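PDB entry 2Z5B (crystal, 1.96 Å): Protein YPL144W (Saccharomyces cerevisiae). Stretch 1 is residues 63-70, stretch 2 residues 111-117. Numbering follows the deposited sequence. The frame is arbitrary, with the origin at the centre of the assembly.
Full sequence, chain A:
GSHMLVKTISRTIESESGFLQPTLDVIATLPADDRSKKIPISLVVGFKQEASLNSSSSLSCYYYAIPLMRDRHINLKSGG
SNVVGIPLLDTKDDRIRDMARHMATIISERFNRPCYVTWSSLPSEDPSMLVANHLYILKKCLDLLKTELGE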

# COMPACT_ATOMS: atom_id res chain seq x y z
N TYR A 63 -6.21 6.41 1.52
CA TYR A 63 -6.44 7.74 0.97
C TYR A 63 -5.16 8.30 0.37
O TYR A 63 -4.11 8.14 0.95
CB TYR A 63 -6.90 8.70 2.08
CG TYR A 63 -7.91 9.71 1.57
CD1 TYR A 63 -7.49 10.89 0.95
CD2 TYR A 63 -9.26 9.48 1.70
CE1 TYR A 63 -8.45 11.81 0.45
CE2 TYR A 63 -10.20 10.39 1.24
CZ TYR A 63 -9.79 11.54 0.61
OH TYR A 63 -10.75 12.43 0.15
N TYR A 64 -5.28 8.97 -0.78
CA TYR A 64 -4.14 9.57 -1.47
C TYR A 64 -4.28 11.09 -1.58
O TYR A 64 -5.36 11.57 -1.90
CB TYR A 64 -4.07 8.97 -2.88
CG TYR A 64 -2.96 9.54 -3.75
CD1 TYR A 64 -1.63 9.29 -3.46
CD2 TYR A 64 -3.26 10.29 -4.90
CE1 TYR A 64 -0.61 9.79 -4.24
CE2 TYR A 64 -2.21 10.80 -5.70
CZ TYR A 64 -0.90 10.52 -5.37
OH TYR A 64 0.15 11.01 -6.12
N ALA A 65 -3.18 11.82 -1.35
CA ALA A 65 -3.12 13.26 -1.65
C ALA A 65 -1.78 13.68 -2.24
O ALA A 65 -0.76 13.03 -2.00
CB ALA A 65 -3.44 14.10 -0.43
N ILE A 66 -1.78 14.77 -2.99
CA ILE A 66 -0.60 15.28 -3.66
C ILE A 66 -0.80 16.79 -3.89
O ILE A 66 -1.93 17.22 -4.14
CB ILE A 66 -0.33 14.47 -5.00
CG1 ILE A 66 0.98 14.92 -5.68
CG2 ILE A 66 -1.53 14.54 -5.95
CD1 ILE A 66 1.45 14.02 -6.83
N PRO A 67 0.28 17.60 -3.77
CA PRO A 67 0.15 19.02 -4.12
C PRO A 67 -0.23 19.14 -5.59
O PRO A 67 0.34 18.44 -6.43
CB PRO A 67 1.56 19.57 -3.87
CG PRO A 67 2.22 18.58 -2.93
CD PRO A 67 1.64 17.26 -3.32
N LEU A 68 -1.21 19.99 -5.90
CA LEU A 68 -1.68 20.14 -7.29
C LEU A 68 -0.67 20.91 -8.15
O LEU A 68 -0.44 20.54 -9.30
CB LEU A 68 -3.06 20.81 -7.33
CG LEU A 68 -4.02 20.83 -8.55
CD1 LEU A 68 -3.41 21.37 -9.84
CD2 LEU A 68 -4.68 19.48 -8.83
N MET A 69 -0.04 21.94 -7.59
CA MET A 69 0.79 22.87 -8.38
C MET A 69 2.30 22.76 -8.14
O MET A 69 2.82 21.68 -7.85
CB MET A 69 0.31 24.32 -8.18
CG MET A 69 -1.09 24.59 -8.74
SD MET A 69 -1.92 26.01 -7.97
CE MET A 69 -1.54 25.74 -6.23
N ARG A 70 2.99 23.90 -8.26
CA ARG A 70 4.45 24.02 -8.15
C ARG A 70 5.16 23.63 -9.45
O ARG A 70 5.47 24.49 -10.28
CB ARG A 70 5.04 23.24 -6.96
CG ARG A 70 4.59 23.73 -5.59
CD ARG A 70 3.68 22.70 -4.91
NE ARG A 70 3.10 23.22 -3.67
CZ ARG A 70 1.81 23.52 -3.50
NH1 ARG A 70 0.92 23.34 -4.48
NH2 ARG A 70 1.41 23.99 -2.33
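Stretch 2 111-117: FNRPCYV

Stretch 2 lies alongside stretch 1 as an antiparallel neighbour in a β-sheet. The strand of residues 63-67 and that of residues 115-117 have N-to-C directions 163° apart, a signed crossing angle of 163°, and their axes approach to 4.8 Å. Before this strand the backbone of stretch 2 has another shape: Asn 112, the first residue past a helix, has phi/psi of 53/49, and the positive phi marks the turn out of helical geometry. Arg 113 (-151/163) and Pro 114 (-68/156) are already extended and lead into Cys 115.

The register follows from the hydrogen bonds. Tyr 63 N donates to Val 117 O at 2.8 Å, and Val 117 N to Tyr 63 O at 2.7 Å. Ala 65 pairs with Cys 115 in the same way, Ala 65 N to Cys 115 O at 2.9 Å and Cys 115 N to Ala 65 O at 2.8 Å, and angles at hydrogen of 154-166° show that all four bonds are nearly straight. Between them lies the non-hydrogen-bonded pair of Tyr 64 and Tyr 116, whose CA atoms draw in to 4.6 Å, and the CA of Tyr 64 comes within 3.3 Å of Cys 115 O, a CA-H...O contact.

Side chains alternate between the two faces. Tyr 63, Ala 65, Cys 115 and Val 117 share one; although the CB of Tyr 63 starts on it, the end of its ring leads away from stretch 2. Tyr 64 and Tyr 116 share the other, where their rings come into contact. Tyr 64 CE1 lies over one face of the Tyr 116 ring, 3.4 Å from Tyr 116 CZ; with centroids 4.7 Å apart and planes at 48°, the rings meet obliquely. The Tyr 64 ring also reaches Pro 114, with its OH 3.8 Å from Pro 114 CB. Ile 66 approaches the same proline, its CD1 3.7 Å from Pro 114 CG, so the proline ring rests against a surface that the ends of Tyr 64 and Ile 66 make together.

Farther along, Pro 67 points its CB toward stretch 2, and its CG projects to the end of the Asn 112 side chain, 3.2 Å from Asn 112 ND2, that end having come nearer. Arg 70 NE stands 3.3 Å from Asn 112 ND2, but both are donors, so this is proximity without a hydrogen bond, and Arg 70 is poorly ordered. The contact between the stretches buries 499 Å², both sides summed.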

# COMPACT_ATOMS: atom_id res chain seq x y z
N PHE A 111 4.32 18.67 4.16
CA PHE A 111 5.63 18.26 3.70
C PHE A 111 5.85 18.42 2.21
O PHE A 111 6.92 18.09 1.70
CB PHE A 111 5.93 16.84 4.18
CG PHE A 111 5.91 16.72 5.68
CD1 PHE A 111 6.93 17.27 6.45
CD2 PHE A 111 4.85 16.09 6.31
CE1 PHE A 111 6.90 17.18 7.83
CE2 PHE A 111 4.81 15.99 7.69
CZ PHE A 111 5.84 16.54 8.45
N ASN A 112 4.83 18.95 1.53
CA ASN A 112 4.87 19.25 0.11
C ASN A 112 5.29 18.03 -0.72
O ASN A 112 6.18 18.12 -1.57
CB ASN A 112 5.75 20.48 -0.16
CG ASN A 112 5.64 21.01 -1.59
OD1 ASN A 112 6.52 21.72 -2.07
ND2 ASN A 112 4.56 20.66 -2.27
N ARG A 113 4.64 16.90 -0.46
CA ARG A 113 4.90 15.67 -1.21
C ARG A 113 3.64 14.80 -1.26
O ARG A 113 2.73 15.01 -0.47
CB ARG A 113 6.05 14.89 -0.57
CG ARG A 113 5.78 14.42 0.84
CD ARG A 113 7.08 14.15 1.55
NE ARG A 113 8.02 13.55 0.62
CZ ARG A 113 9.23 14.03 0.35
NH1 ARG A 113 9.98 13.41 -0.54
NH2 ARG A 113 9.69 15.09 0.99
N PRO A 114 3.60 13.82 -2.18
CA PRO A 114 2.42 12.98 -2.19
C PRO A 114 2.39 12.13 -0.91
O PRO A 114 3.44 11.93 -0.29
CB PRO A 114 2.60 12.10 -3.44
CG PRO A 114 3.77 12.71 -4.21
CD PRO A 114 4.60 13.41 -3.20
N CYS A 115 1.19 11.69 -0.52
CA CYS A 115 0.99 10.92 0.71
C CYS A 115 -0.10 9.89 0.48
O CYS A 115 -1.15 10.20 -0.10
CB CYS A 115 0.54 11.85 1.87
SG CYS A 115 0.44 11.02 3.50
N TYR A 116 0.16 8.67 0.96
CA TYR A 116 -0.79 7.59 0.98
C TYR A 116 -1.05 7.32 2.46
O TYR A 116 -0.11 7.14 3.23
CB TYR A 116 -0.23 6.33 0.34
CG TYR A 116 0.04 6.43 -1.15
CD1 TYR A 116 1.17 7.09 -1.63
CD2 TYR A 116 -0.83 5.85 -2.06
CE1 TYR A 116 1.42 7.17 -2.99
CE2 TYR A 116 -0.58 5.91 -3.43
CZ TYR A 116 0.55 6.59 -3.87
OH TYR A 116 0.81 6.68 -5.21
N VAL A 117 -2.32 7.28 2.85
CA VAL A 117 -2.65 7.00 4.25
C VAL A 117 -3.59 5.81 4.37
O VAL A 117 -4.62 5.76 3.71
CB VAL A 117 -3.28 8.24 4.94
CG1 VAL A 117 -3.94 7.87 6.24
CG2 VAL A 117 -2.23 9.28 5.21